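Polyketide synthase (Lyngbya majuscula 19L, PDB 3QIT) serves curacin A biosynthesis through a thioesterase domain of alpha/beta-hydrolase fold, which probably hydrolyses the thioester and drives the decarboxylation that forms the terminal alkene. Local coordinates at residues B[18-22]-B[39-43]; B[28-34]-B[97-102]. All coordinates share one frame; numbering follows the deposited sequence.

Contact 1. Residues B[18-22]-B[39-43]; sequences LCSWG and GLAWQ
Trp21 sets the NE1-to-CH2 side of its indole against the turn 39-43, meeting it rim first. At one end of that rim NE1 donates a hydrogen bond of 2.9 Å to Gln43 OE1. The bond is nearly straight, lies close to the ring plane and reaches a lone pair of the amide oxygen in the carbonyl plane. Amide and indole planes stand 80° apart, and the two side chains cross at about a right angle. With CG anti to the backbone N (chi1 179°) and the chain extended beyond, Gln43 carries OE1 out to the indole N-H; its CB lies 3.9 Å from Trp21 CZ2. The other end of the rim points at backbone: Trp21 CH2 lies 3.4 Å from Gly39 O, an oxygen that also accepts a hydrogen bond from Trp42 N. That bond, together with Gln43 N to Leu40 O, closes the 3-10 turn through which the alpha/beta hydrolase chain leaves strand 28-32 and enters helix 43-51. Trp21, on strand 14-21 of the central sheet, thus grips the start of this helix, and Ala46, Leu47 and Ala50 further along it touch the indole as well; Ala58 of strand 55-59 adds another contact. Leu40 CD1 approaches Trp21 CZ2 at 4.4 Å, and the leucine also packs on Ile184, Leu185 and Arg188 of helix 179-188. One pleat repeat back along the strand, with SG anti to the carbonyl carbon (chi1 -60°), Cys19 directs its sulfur to the start of the turn, 4.0 Å from Gly39 CA. A side-chain carbon on Gly39 would clash with that sulfur, while Gly39 N is tied by a hydrogen bond to Asp60 OD1.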
ATOM      1  N   LEU B  18       1.089 -18.247 -12.650  1.00 14.88           N
ATOM      2  CA  LEU B  18       1.154 -17.837 -14.057  1.00 16.87           C
ATOM      3  C   LEU B  18       0.388 -18.835 -14.909  1.00 17.43           C
ATOM      4  O   LEU B  18       0.773 -19.992 -14.972  1.00 18.83           O
ATOM      5  CB  LEU B  18       2.618 -17.821 -14.518  1.00 16.60           C
ATOM      6  CG  LEU B  18       3.575 -16.843 -13.833  1.00 21.12           C
ATOM      7  CD1 LEU B  18       4.970 -16.939 -14.503  1.00 24.87           C
ATOM      8  CD2 LEU B  18       3.059 -15.436 -13.907  1.00 21.96           C
ATOM      9  N   CYS B  19      -0.702 -18.406 -15.545  1.00 15.31           N
ATOM     10  CA  CYS B  19      -1.412 -19.285 -16.462  1.00 15.49           C
ATOM     11  C   CYS B  19      -0.749 -19.119 -17.811  1.00 17.79           C
ATOM     12  O   CYS B  19      -0.431 -17.995 -18.204  1.00 21.65           O
ATOM     13  CB  CYS B  19      -2.865 -18.880 -16.611  1.00 16.66           C
ATOM     14  SG  CYS B  19      -3.812 -18.917 -15.067  1.00 21.30           S
ATOM     15  N   SER B  20      -0.504 -20.214 -18.512  1.00 16.77           N
ATOM     16  CA  SER B  20       0.138 -20.097 -19.811  0.50 17.89           C
ATOM     17  C   SER B  20      -0.406 -21.082 -20.835  1.00 20.35           C
ATOM     18  O   SER B  20      -0.891 -22.166 -20.489  1.00 19.36           O
ATOM     19  CB  SER B  20       1.663 -20.256 -19.695  0.50 21.70           C
ATOM     20  OG  SER B  20       2.012 -21.595 -19.419  0.50 20.98           O
ATOM     21  N   TRP B  21      -0.331 -20.670 -22.103  1.00 16.23           N
ATOM     22  CA  TRP B  21      -0.725 -21.498 -23.231  1.00 16.85           C
ATOM     23  C   TRP B  21       0.390 -21.397 -24.249  1.00 18.42           C
ATOM     24  O   TRP B  21       0.995 -20.336 -24.410  1.00 20.72           O
ATOM     25  CB  TRP B  21      -2.020 -20.990 -23.880  1.00 17.12           C
ATOM     26  CG  TRP B  21      -3.224 -20.970 -22.989  1.00 18.78           C
ATOM     27  CD1 TRP B  21      -4.217 -21.895 -22.936  1.00 21.39           C
ATOM     28  CD2 TRP B  21      -3.564 -19.955 -22.036  1.00 17.53           C
ATOM     29  NE1 TRP B  21      -5.164 -21.519 -22.008  1.00 21.22           N
ATOM     30  CE2 TRP B  21      -4.799 -20.321 -21.457  1.00 20.35           C
ATOM     31  CE3 TRP B  21      -2.963 -18.750 -21.650  1.00 17.44           C
ATOM     32  CZ2 TRP B  21      -5.426 -19.542 -20.460  1.00 17.98           C
ATOM     33  CZ3 TRP B  21      -3.586 -17.971 -20.651  1.00 16.82           C
ATOM     34  CH2 TRP B  21      -4.811 -18.367 -20.095  1.00 16.14           C
ATOM     35  N   GLY B  22       0.676 -22.503 -24.925  1.00 19.91           N
ATOM     36  CA  GLY B  22       1.646 -22.477 -26.023  1.00 22.02           C
ATOM     37  C   GLY B  22       3.035 -22.882 -25.585  1.00 22.12           C
ATOM     38  O   GLY B  22       3.248 -23.168 -24.415  1.00 26.50           O
ATOM     39  N   GLY B  39      -6.434 -15.224 -14.596  1.00 14.43           N
ATOM     40  CA  GLY B  39      -5.671 -15.427 -15.847  1.00 17.69           C
ATOM     41  C   GLY B  39      -6.384 -16.304 -16.845  1.00 16.12           C
ATOM     42  O   GLY B  39      -6.315 -16.062 -18.059  1.00 13.27           O
ATOM     43  N   LEU B  40      -7.133 -17.285 -16.338  1.00 14.81           N
ATOM     44  CA  LEU B  40      -7.905 -18.183 -17.191  1.00 17.61           C
ATOM     45  C   LEU B  40      -8.958 -17.457 -18.040  1.00 17.45           C
ATOM     46  O   LEU B  40      -9.318 -17.956 -19.085  1.00 16.43           O
ATOM     47  CB  LEU B  40      -8.537 -19.306 -16.358  1.00 16.20           C
ATOM     48  CG  LEU B  40      -9.489 -20.288 -17.034  1.00 17.76           C
ATOM     49  CD1 LEU B  40      -8.798 -21.101 -18.103  1.00 18.88           C
ATOM     50  CD2 LEU B  40     -10.128 -21.189 -16.016  1.00 21.46           C
ATOM     51  N   ALA B  41      -9.373 -16.249 -17.642  1.00 13.72           N
ATOM     52  CA  ALA B  41     -10.377 -15.502 -18.408  1.00 13.19           C
ATOM     53  C   ALA B  41      -9.873 -15.138 -19.813  1.00 16.05           C
ATOM     54  O   ALA B  41     -10.664 -14.778 -20.674  1.00 17.24           O
ATOM     55  CB  ALA B  41     -10.815 -14.206 -17.628  1.00 14.48           C
ATOM     56  N   TRP B  42      -8.555 -15.225 -20.017  1.00 16.03           N
ATOM     57  CA  TRP B  42      -7.949 -14.926 -21.314  1.00 13.12           C
ATOM     58  C   TRP B  42      -7.967 -16.100 -22.262  1.00 15.59           C
ATOM     59  O   TRP B  42      -7.504 -15.963 -23.386  1.00 16.68           O
ATOM     60  CB  TRP B  42      -6.486 -14.477 -21.129  1.00 14.50           C
ATOM     61  CG  TRP B  42      -6.369 -13.070 -20.584  1.00 15.00           C
ATOM     62  CD1 TRP B  42      -6.050 -12.715 -19.305  1.00 15.41           C
ATOM     63  CD2 TRP B  42      -6.623 -11.856 -21.299  1.00 16.35           C
ATOM     64  NE1 TRP B  42      -6.058 -11.336 -19.188  1.00 16.45           N
ATOM     65  CE2 TRP B  42      -6.411 -10.789 -20.399  1.00 16.12           C
ATOM     66  CE3 TRP B  42      -6.998 -11.566 -22.626  1.00 16.43           C
ATOM     67  CZ2 TRP B  42      -6.546  -9.436 -20.780  1.00 15.82           C
ATOM     68  CZ3 TRP B  42      -7.132 -10.220 -23.006  1.00 17.46           C
ATOM     69  CH2 TRP B  42      -6.921  -9.170 -22.079  1.00 17.21           C
ATOM     70  N   GLN B  43      -8.503 -17.245 -21.837  1.00 13.45           N
ATOM     71  CA  GLN B  43      -8.323 -18.482 -22.629  1.00 14.78           C
ATOM     72  C   GLN B  43      -8.811 -18.381 -24.076  1.00 15.56           C
ATOM     73  O   GLN B  43      -8.160 -18.895 -24.997  1.00 17.71           O
ATOM     74  CB  GLN B  43      -8.999 -19.662 -21.937  1.00 18.76           C
ATOM     75  CG  GLN B  43      -8.858 -20.965 -22.736  1.00 19.21           C
ATOM     76  CD  GLN B  43      -8.861 -22.176 -21.852  1.00 22.15           C
ATOM     77  OE1 GLN B  43      -7.830 -22.556 -21.318  1.00 20.20           O
ATOM     78  NE2 GLN B  43     -10.010 -22.809 -21.713  1.00 22.16           N
TER

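Contact 2. Residues B[28-34]-B[97-102]; sequences VVLCIHG and LLLVGH
Leu30 and Ile32 turn both their N-H and C=O toward strand 97-102 and hold it in parallel register. Leu30 N bonds to Leu98 O and Val100 N to Leu30 O, each at 2.8 Å; Ile32 N to Val100 O and His102 N to Ile32 O carry the ladder on, while Leu98 N to Val28 O, at 3.2 Å, begins it. CA-H...O contacts fill the places between, the shortest from Cys31 CA to Val100 O at 3.2 Å. Past the ladder a water spans the strand ends, accepting from Gly34 N and bonded to His102 ND1, whose ring gives its NE2 to His269 O. His33 ND1 donates a hydrogen bond of 2.8 Å to Gly34 O, which lies in the plane of the ring. Among the side chains, Val29 spreads its branches over two neighbours: CG1, anti to the backbone N (chi1 -178°), meets Val100 CG2 at 3.7 Å, and CG2 meets Leu98 CD1 at 3.9 Å. With an alanine at this position both methyl contacts would be lost, and Leu98 and Val100 would probably be left beside a gap on this face of the sheet. On the reverse face Leu99 CD1 lies 3.8 Å from Leu30 CG, the two leucines side by side, and also nears Ile32. Helix 104-115 packs on Leu99 through Ala109 and Ile112, strand 120-126 flanks 97-102, and strand 55-59 pairs with the other edge of 28-32 through Val29 and Cys31.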
ATOM      1  N   VAL B  28       6.448 -13.970 -26.415  1.00 21.37           N
ATOM      2  CA  VAL B  28       5.469 -13.853 -25.332  1.00 22.08           C
ATOM      3  C   VAL B  28       4.384 -12.814 -25.609  1.00 19.52           C
ATOM      4  O   VAL B  28       4.669 -11.698 -26.048  1.00 18.44           O
ATOM      5  CB  VAL B  28       6.176 -13.534 -23.990  1.00 19.02           C
ATOM      6  CG1 VAL B  28       5.126 -13.165 -22.889  1.00 16.16           C
ATOM      7  CG2 VAL B  28       7.064 -14.714 -23.559  1.00 23.23           C
ATOM      8  N   VAL B  29       3.144 -13.186 -25.300  1.00 16.80           N
ATOM      9  CA  VAL B  29       2.054 -12.225 -25.142  1.00 14.27           C
ATOM     10  C   VAL B  29       1.691 -12.244 -23.663  1.00 16.94           C
ATOM     11  O   VAL B  29       1.237 -13.263 -23.149  1.00 15.79           O
ATOM     12  CB  VAL B  29       0.819 -12.579 -25.983  1.00 15.62           C
ATOM     13  CG1 VAL B  29      -0.306 -11.527 -25.837  1.00 15.94           C
ATOM     14  CG2 VAL B  29       1.202 -12.671 -27.489  1.00 14.69           C
ATOM     15  N   LEU B  30       1.915 -11.123 -22.998  1.00 13.78           N
ATOM     16  CA  LEU B  30       1.625 -11.014 -21.567  1.00 15.25           C
ATOM     17  C   LEU B  30       0.266 -10.304 -21.411  1.00 17.29           C
ATOM     18  O   LEU B  30       0.106  -9.172 -21.861  1.00 17.51           O
ATOM     19  CB  LEU B  30       2.749 -10.258 -20.861  1.00 15.89           C
ATOM     20  CG  LEU B  30       2.547  -9.912 -19.367  1.00 15.94           C
ATOM     21  CD1 LEU B  30       2.381 -11.195 -18.562  1.00 17.86           C
ATOM     22  CD2 LEU B  30       3.768  -9.159 -18.884  1.00 15.31           C
ATOM     23  N   CYS B  31      -0.692 -10.970 -20.760  1.00 14.50           N
ATOM     24  CA  CYS B  31      -2.083 -10.484 -20.645  1.00 11.29           C
ATOM     25  C   CYS B  31      -2.410 -10.237 -19.161  1.00 12.76           C
ATOM     26  O   CYS B  31      -2.201 -11.119 -18.326  1.00 15.25           O
ATOM     27  CB  CYS B  31      -3.074 -11.530 -21.141  1.00 12.70           C
ATOM     28  SG  CYS B  31      -2.788 -12.010 -22.880  1.00 20.27           S
ATOM     29  N   ILE B  32      -2.954  -9.057 -18.868  1.00 13.53           N
ATOM     30  CA  ILE B  32      -3.297  -8.665 -17.493  0.50 11.70           C
ATOM     31  C   ILE B  32      -4.826  -8.525 -17.386  1.00 13.95           C
ATOM     32  O   ILE B  32      -5.443  -7.638 -18.036  1.00 14.29           O
ATOM     33  CB  ILE B  32      -2.601  -7.311 -17.086  0.50 11.15           C
ATOM     34  CG1 ILE B  32      -1.093  -7.326 -17.422  0.50 13.21           C
ATOM     35  CG2 ILE B  32      -2.838  -7.000 -15.584  0.50 12.65           C
ATOM     36  CD1 ILE B  32      -0.290  -8.405 -16.705  0.50 11.53           C
ATOM     37  N   HIS B  33      -5.445  -9.414 -16.599  1.00 13.98           N
ATOM     38  CA  HIS B  33      -6.903  -9.394 -16.378  1.00 12.76           C
ATOM     39  C   HIS B  33      -7.350  -8.204 -15.504  1.00 14.36           C
ATOM     40  O   HIS B  33      -6.537  -7.529 -14.924  1.00 14.80           O
ATOM     41  CB  HIS B  33      -7.389 -10.728 -15.752  1.00 12.35           C
ATOM     42  CG  HIS B  33      -6.914 -10.976 -14.352  1.00 13.69           C
ATOM     43  ND1 HIS B  33      -7.507 -10.372 -13.267  1.00 13.07           N
ATOM     44  CD2 HIS B  33      -5.924 -11.759 -13.851  1.00 15.02           C
ATOM     45  CE1 HIS B  33      -6.908 -10.773 -12.151  1.00 16.15           C
ATOM     46  NE2 HIS B  33      -5.945 -11.611 -12.476  1.00 15.25           N
ATOM     47  N   GLY B  34      -8.660  -7.971 -15.452  1.00 15.77           N
ATOM     48  CA  GLY B  34      -9.216  -6.890 -14.632  1.00 17.19           C
ATOM     49  C   GLY B  34      -9.706  -7.387 -13.280  1.00 17.89           C
ATOM     50  O   GLY B  34      -9.561  -8.565 -12.920  1.00 15.60           O
ATOM     51  N   LEU B  97       8.111  -7.706 -25.612  1.00 21.08           N
ATOM     52  CA  LEU B  97       6.954  -8.596 -25.698  1.00 21.48           C
ATOM     53  C   LEU B  97       5.680  -7.803 -26.001  1.00 19.34           C
ATOM     54  O   LEU B  97       5.676  -6.563 -25.979  1.00 21.28           O
ATOM     55  CB  LEU B  97       6.793  -9.417 -24.401  1.00 23.67           C
ATOM     56  CG  LEU B  97       6.844  -8.721 -23.029  1.00 20.71           C
ATOM     57  CD1 LEU B  97       5.607  -7.852 -22.767  1.00 22.36           C
ATOM     58  CD2 LEU B  97       6.975  -9.748 -21.943  1.00 22.22           C
ATOM     59  N   LEU B  98       4.608  -8.528 -26.288  1.00 18.11           N
ATOM     60  CA  LEU B  98       3.311  -7.909 -26.532  1.00 18.97           C
ATOM     61  C   LEU B  98       2.595  -7.874 -25.194  1.00 16.75           C
ATOM     62  O   LEU B  98       2.486  -8.902 -24.546  1.00 20.73           O
ATOM     63  CB  LEU B  98       2.530  -8.740 -27.552  1.00 19.85           C
ATOM     64  CG  LEU B  98       3.145  -8.804 -28.953  1.00 23.97           C
ATOM     65  CD1 LEU B  98       2.449  -9.861 -29.819  1.00 28.73           C
ATOM     66  CD2 LEU B  98       3.133  -7.426 -29.642  1.00 25.42           C
ATOM     67  N   LEU B  99       2.179  -6.682 -24.759  1.00 14.06           N
ATOM     68  CA  LEU B  99       1.522  -6.514 -23.465  1.00 14.08           C
ATOM     69  C   LEU B  99       0.070  -6.126 -23.700  1.00 14.64           C
ATOM     70  O   LEU B  99      -0.196  -5.127 -24.353  1.00 17.00           O
ATOM     71  CB  LEU B  99       2.221  -5.422 -22.643  1.00 17.02           C
ATOM     72  CG  LEU B  99       1.644  -5.125 -21.252  1.00 15.31           C
ATOM     73  CD1 LEU B  99       1.592  -6.366 -20.359  1.00 19.61           C
ATOM     74  CD2 LEU B  99       2.491  -4.026 -20.609  1.00 18.00           C
ATOM     75  N   VAL B 100      -0.856  -6.904 -23.135  1.00 12.39           N
ATOM     76  CA  VAL B 100      -2.285  -6.717 -23.372  1.00 12.91           C
ATOM     77  C   VAL B 100      -2.931  -6.594 -21.992  1.00 17.26           C
ATOM     78  O   VAL B 100      -2.599  -7.361 -21.079  1.00 17.25           O
ATOM     79  CB  VAL B 100      -2.892  -7.933 -24.077  1.00 17.63           C
ATOM     80  CG1 VAL B 100      -4.370  -7.646 -24.434  1.00 20.01           C
ATOM     81  CG2 VAL B 100      -2.072  -8.266 -25.341  1.00 19.37           C
ATOM     82  N   GLY B 101      -3.845  -5.651 -21.818  1.00 13.58           N
ATOM     83  CA  GLY B 101      -4.526  -5.506 -20.513  1.00 13.14           C
ATOM     84  C   GLY B 101      -5.971  -5.191 -20.754  1.00 16.37           C
ATOM     85  O   GLY B 101      -6.290  -4.554 -21.755  1.00 15.76           O
ATOM     86  N   HIS B 102      -6.846  -5.642 -19.856  1.00 12.39           N
ATOM     87  CA  HIS B 102      -8.282  -5.376 -19.970  1.00 12.62           C
ATOM     88  C   HIS B 102      -8.777  -4.599 -18.741  1.00 16.77           C
ATOM     89  O   HIS B 102      -8.575  -5.044 -17.603  1.00 15.99           O
ATOM     90  CB  HIS B 102      -9.077  -6.674 -20.033  1.00 15.78           C
ATOM     91  CG  HIS B 102     -10.557  -6.451 -20.007  1.00 17.75           C
ATOM     92  ND1 HIS B 102     -11.349  -6.810 -18.937  1.00 20.84           N
ATOM     93  CD2 HIS B 102     -11.383  -5.882 -20.914  1.00 17.76           C
ATOM     94  CE1 HIS B 102     -12.605  -6.477 -19.193  1.00 17.71           C
ATOM     95  NE2 HIS B 102     -12.653  -5.901 -20.376  1.00 20.27           N
TER
HETATM   96  O   HOH W   1     -10.568  -8.964 -17.301  1.00 30.26           O

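In the fold
The two contacts lie about 10 Å apart, centre to centre, and their segments alternate along the chain: strand 28-32 runs between the halves of contact 1 in sequence. In the sheet, strand 55-59 separates strand 14-21 from 28-32, yet the contacts meet directly, chiefly at Trp42 and also where Gly39 N lies 3.6 Å from His33 CD2. Trp42 CE2 lies 3.5 Å from Cys31 CB and Trp42 NE1 3.3 Å from His33 N, both packing contacts. Contact 2 is the one nearer the probable active site: Gly101 opens what looks like a nucleophile elbow with Ser103, and His102 meets His269 of a likely Ser-His-Glu triad completed by Glu127. Trp42 also touches the elbow residues.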